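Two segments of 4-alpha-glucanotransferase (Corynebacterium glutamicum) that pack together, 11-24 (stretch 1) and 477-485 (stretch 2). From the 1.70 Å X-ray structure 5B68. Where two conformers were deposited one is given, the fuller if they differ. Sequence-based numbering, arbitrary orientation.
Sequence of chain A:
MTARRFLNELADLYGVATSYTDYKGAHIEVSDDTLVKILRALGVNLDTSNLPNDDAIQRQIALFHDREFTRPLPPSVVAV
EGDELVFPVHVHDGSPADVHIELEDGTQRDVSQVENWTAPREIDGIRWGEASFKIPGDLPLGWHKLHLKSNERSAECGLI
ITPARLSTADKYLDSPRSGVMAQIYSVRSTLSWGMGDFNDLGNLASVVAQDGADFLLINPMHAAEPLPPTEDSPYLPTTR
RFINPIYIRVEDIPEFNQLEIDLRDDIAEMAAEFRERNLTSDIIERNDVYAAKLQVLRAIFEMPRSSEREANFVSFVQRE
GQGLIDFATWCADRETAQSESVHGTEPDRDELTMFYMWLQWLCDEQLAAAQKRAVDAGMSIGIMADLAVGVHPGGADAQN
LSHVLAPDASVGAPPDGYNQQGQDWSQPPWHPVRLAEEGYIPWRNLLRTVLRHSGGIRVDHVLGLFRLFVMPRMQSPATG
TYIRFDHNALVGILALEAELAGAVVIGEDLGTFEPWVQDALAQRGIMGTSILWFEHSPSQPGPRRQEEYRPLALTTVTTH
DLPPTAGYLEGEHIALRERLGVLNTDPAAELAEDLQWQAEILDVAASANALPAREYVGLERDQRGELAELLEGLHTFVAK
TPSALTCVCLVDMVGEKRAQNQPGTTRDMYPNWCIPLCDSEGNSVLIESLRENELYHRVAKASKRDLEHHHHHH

Stretch 1 11-24: ADLYGVATSYTDYK
Stretch 2 477-485: PATGTYIRF

A strand can hold a distant segment with very few backbone bonds if side chains and water extend the join, and two segments of 4-alpha-glucanotransferase illustrate the point. Stretch 1 leaves a helix at G15, runs extended through V16 and A17, and forms a short strand at 19-21; stretch 2 passes from a 3-10 segment, 477-479, into a strand, 481-484. They meet at a single beta bridge, V16 with I483 (CA-CA 4.7 Å), flanked by G15 near R484 (5.1 Å between CA atoms) and A17 near Y482 (5.2 Å between CA atoms). The register therefore runs antiparallel, and the contact buries 539 Å² in all.

Stretch 2 opens with a turn in which G480 N bonds to P477 O at 3.0 Å. Two carbonyls of this turn are reached through water: one molecule donates to A478 O (2.8 Å) and G480 O (2.6 Å) and accepts from Y20 OH (3.1 Å). The Y20 ring, set by chi1 61° and chi2 90°, also brings Y20 CE2 to 3.3 Å from G480 O.

At T481, phi/psi is -157/178 and chi1 is t (-169°). T481 OG1 donates to A17 O at 2.7 Å, so a side-chain hydroxyl satisfies a carbonyl, while T481 CG2 packs 3.8 Å from V16 CG1.

Y482 (phi/psi -94/139) accepts the nearly linear bond from A17 N to Y482 O, 2.9 Å at 176°. A17 CB lies 3.9 Å from Y482 CB. With chi1 -78° and chi2 -77°, the Y482 ring turns its edge toward the face of Y20, offset, centroids 5.8 Å apart and planes at 82°; Y20 CB approaches Y482 CD2 at 3.8 Å. Farther out, a water joins Y482 OH (3.1 Å) to Y23 OH (2.6 Å), although Y23 is poorly ordered.

I483, at -114/135 with chi1 p and chi2 t, places I483 CG2 4.3 Å from V16 CG2, V16 being t. I483 CA makes a CA-H...O contact with G15 O at 3.4 Å.

G15 O also accepts R484 N, 2.9 Å at 162°. G15 closes the helix in a Schellman motif: its phi/psi of 69/34 favours glycine, V16 N bonds to A11 O at 2.9 Å and G15 N to D12 O at 3.2 Å. An ideal CB on G15 would point toward stretch 2, a tight 3.4 Å from R484 CB. The arginine (phi/psi -85/143; chi1 t, chi2 t, chi3 p, chi4 65°) lays one guanidinium face over G15 CA. A final water donates to R484 O (2.6 Å) and Y14 O (2.8 Å).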

# COMPACT_ATOMS: atom_id res chain seq x y z
N ALA A 11 24.57 3.27 16.27
CA ALA A 11 23.27 2.74 15.92
C ALA A 11 22.13 3.66 16.40
O ALA A 11 21.21 3.92 15.60
CB ALA A 11 23.10 1.33 16.55
N ASP A 12 22.16 4.12 17.64
CA ASP A 12 21.15 5.05 18.15
C ASP A 12 21.01 6.31 17.32
O ASP A 12 19.90 6.76 17.07
CB ASP A 12 21.41 5.50 19.59
CG ASP A 12 21.23 4.39 20.59
OD1 ASP A 12 20.67 3.31 20.31
OD2 ASP A 12 21.78 4.59 21.69
N LEU A 13 22.13 6.89 16.88
CA LEU A 13 22.07 8.18 16.10
C LEU A 13 21.39 7.99 14.73
O LEU A 13 20.76 8.90 14.18
CB LEU A 13 23.47 8.72 15.87
CG LEU A 13 24.19 9.18 17.14
CD1 LEU A 13 25.62 9.48 16.74
CD2 LEU A 13 23.51 10.35 17.83
N TYR A 14 21.53 6.78 14.19
CA TYR A 14 20.89 6.41 12.92
C TYR A 14 19.58 5.67 13.02
O TYR A 14 19.02 5.29 12.02
CB TYR A 14 21.91 5.63 12.09
CG TYR A 14 22.96 6.52 11.51
CD1 TYR A 14 22.72 7.22 10.32
CD2 TYR A 14 24.19 6.71 12.16
CE1 TYR A 14 23.68 8.06 9.81
CE2 TYR A 14 25.15 7.53 11.63
CZ TYR A 14 24.89 8.20 10.46
OH TYR A 14 25.89 9.00 9.97
N GLY A 15 19.06 5.50 14.24
CA GLY A 15 17.80 4.84 14.44
C GLY A 15 17.79 3.36 14.14
O GLY A 15 16.74 2.81 13.77
N VAL A 16 18.91 2.68 14.40
CA VAL A 16 19.02 1.28 14.12
C VAL A 16 18.87 0.60 15.44
O VAL A 16 19.63 0.90 16.39
CB VAL A 16 20.34 0.93 13.47
CG1 VAL A 16 20.41 -0.59 13.20
CG2 VAL A 16 20.53 1.73 12.18
N ALA A 17 17.88 -0.27 15.55
CA ALA A 17 17.63 -0.97 16.86
C ALA A 17 18.76 -1.94 17.16
O ALA A 17 19.22 -2.72 16.29
CB ALA A 17 16.31 -1.73 16.82
N THR A 18 19.16 -1.95 18.43
CA THR A 18 20.23 -2.90 18.89
C THR A 18 19.68 -4.17 19.56
O THR A 18 20.45 -5.09 19.90
CB THR A 18 21.17 -2.22 19.87
OG1 THR A 18 20.45 -1.81 21.03
CG2 THR A 18 21.83 -0.98 19.21
N SER A 19 18.38 -4.17 19.82
CA SER A 19 17.70 -5.40 20.22
C SER A 19 16.22 -5.28 19.89
O SER A 19 15.75 -4.18 19.65
CB SER A 19 17.83 -5.60 21.74
OG SER A 19 17.32 -4.46 22.42
N TYR A 20 15.49 -6.38 19.95
CA TYR A 20 14.03 -6.33 19.70
C TYR A 20 13.35 -7.58 20.29
O TYR A 20 14.04 -8.52 20.73
CB TYR A 20 13.76 -6.17 18.18
CG TYR A 20 14.28 -7.27 17.35
CD1 TYR A 20 13.51 -8.38 17.06
CD2 TYR A 20 15.57 -7.21 16.80
CE1 TYR A 20 14.01 -9.43 16.30
CE2 TYR A 20 16.05 -8.24 16.03
CZ TYR A 20 15.29 -9.34 15.80
OH TYR A 20 15.80 -10.35 15.06
N THR A 21 12.04 -7.57 20.26
CA THR A 21 11.29 -8.75 20.57
C THR A 21 10.70 -9.22 19.26
O THR A 21 10.19 -8.43 18.47
CB THR A 21 10.19 -8.49 21.59
OG1 THR A 21 10.78 -7.91 22.75
CG2 THR A 21 9.52 -9.78 21.96
N ASP A 22 10.81 -10.50 19.01
CA ASP A 22 10.31 -11.06 17.76
C ASP A 22 8.80 -11.25 17.80
O ASP A 22 8.13 -10.90 18.77
CB ASP A 22 11.02 -12.37 17.42
CG ASP A 22 10.74 -13.45 18.43
OD1 ASP A 22 9.84 -13.27 19.27
OD2 ASP A 22 11.43 -14.48 18.36
N TYR A 23 8.25 -11.75 16.70
CA TYR A 23 6.83 -11.99 16.61
C TYR A 23 6.36 -13.17 17.46
O TYR A 23 5.17 -13.41 17.58
CB TYR A 23 6.40 -12.12 15.15
CG TYR A 23 6.21 -10.79 14.45
CD1 TYR A 23 6.38 -9.60 15.12
CD2 TYR A 23 5.87 -10.74 13.12
CE1 TYR A 23 6.20 -8.40 14.48
CE2 TYR A 23 5.69 -9.53 12.47
CZ TYR A 23 5.86 -8.37 13.17
OH TYR A 23 5.67 -7.18 12.54
N LYS A 24 7.29 -13.92 18.02
CA LYS A 24 6.94 -14.97 18.97
C LYS A 24 7.30 -14.58 20.40
O LYS A 24 7.26 -15.40 21.30
CB LYS A 24 7.59 -16.28 18.58
CG LYS A 24 9.06 -16.37 18.90
CD LYS A 24 9.69 -17.53 18.16
CE LYS A 24 9.37 -17.47 16.69
NZ LYS A 24 10.05 -18.54 15.93
N PRO A 477 16.24 -13.57 7.55
CA PRO A 477 15.55 -12.60 8.39
C PRO A 477 15.92 -12.65 9.88
O PRO A 477 15.80 -11.65 10.59
CB PRO A 477 14.08 -12.93 8.16
CG PRO A 477 14.04 -13.65 6.83
CD PRO A 477 15.33 -14.32 6.64
N ALA A 478 16.35 -13.82 10.38
CA ALA A 478 16.93 -13.92 11.73
C ALA A 478 18.07 -12.94 12.00
O ALA A 478 18.32 -12.65 13.14
CB ALA A 478 17.43 -15.38 12.00
N THR A 479 18.77 -12.49 10.95
CA THR A 479 19.85 -11.54 11.04
C THR A 479 19.42 -10.07 10.97
O THR A 479 20.28 -9.21 11.01
CB THR A 479 20.94 -11.78 9.99
OG1 THR A 479 20.52 -11.45 8.66
CG2 THR A 479 21.36 -13.28 10.05
N GLY A 480 18.13 -9.80 10.93
CA GLY A 480 17.68 -8.43 10.78
C GLY A 480 17.50 -7.67 12.07
O GLY A 480 17.78 -8.15 13.20
N THR A 481 17.07 -6.43 11.87
CA THR A 481 16.73 -5.55 12.95
C THR A 481 15.77 -4.46 12.45
O THR A 481 15.43 -4.48 11.27
CB THR A 481 17.98 -4.93 13.57
OG1 THR A 481 17.59 -4.29 14.77
CG2 THR A 481 18.72 -3.96 12.67
N TYR A 482 15.34 -3.59 13.34
CA TYR A 482 14.42 -2.52 13.02
C TYR A 482 15.18 -1.25 12.70
O TYR A 482 16.15 -0.94 13.34
CB TYR A 482 13.48 -2.26 14.19
CG TYR A 482 12.38 -3.27 14.25
CD1 TYR A 482 11.31 -3.19 13.39
CD2 TYR A 482 12.43 -4.35 15.12
CE1 TYR A 482 10.32 -4.12 13.40
CE2 TYR A 482 11.44 -5.29 15.14
CZ TYR A 482 10.38 -5.16 14.28
OH TYR A 482 9.37 -6.07 14.27
N ILE A 483 14.72 -0.54 11.69
CA ILE A 483 15.13 0.85 11.47
C ILE A 483 13.93 1.73 11.68
O ILE A 483 12.84 1.42 11.21
CB ILE A 483 15.76 1.11 10.09
CG1 ILE A 483 14.85 0.68 8.96
CG2 ILE A 483 17.08 0.39 10.00
CD1 ILE A 483 15.48 1.04 7.60
N ARG A 484 14.14 2.81 12.41
CA ARG A 484 13.11 3.79 12.77
C ARG A 484 12.91 4.87 11.70
O ARG A 484 13.89 5.33 11.11
CB ARG A 484 13.54 4.42 14.12
CG ARG A 484 12.76 5.61 14.64
CD ARG A 484 12.86 5.85 16.15
NE ARG A 484 14.18 5.85 16.80
CZ ARG A 484 15.14 6.74 16.57
NH1 ARG A 484 14.96 7.67 15.65
NH2 ARG A 484 16.26 6.67 17.25
N PHE A 485 11.65 5.31 11.49
CA PHE A 485 11.33 6.42 10.61
C PHE A 485 10.71 7.49 11.42
O PHE A 485 10.26 7.26 12.56
CB PHE A 485 10.40 5.99 9.45
CG PHE A 485 11.09 5.07 8.49
CD1 PHE A 485 11.80 5.60 7.43
CD2 PHE A 485 11.05 3.69 8.63
CE1 PHE A 485 12.48 4.76 6.57
CE2 PHE A 485 11.78 2.85 7.76
CZ PHE A 485 12.50 3.41 6.73
O HOH W 1 16.43 5.94 11.29
O HOH W 2 18.79 -10.22 14.35
O HOH W 3 7.61 -5.72 11.76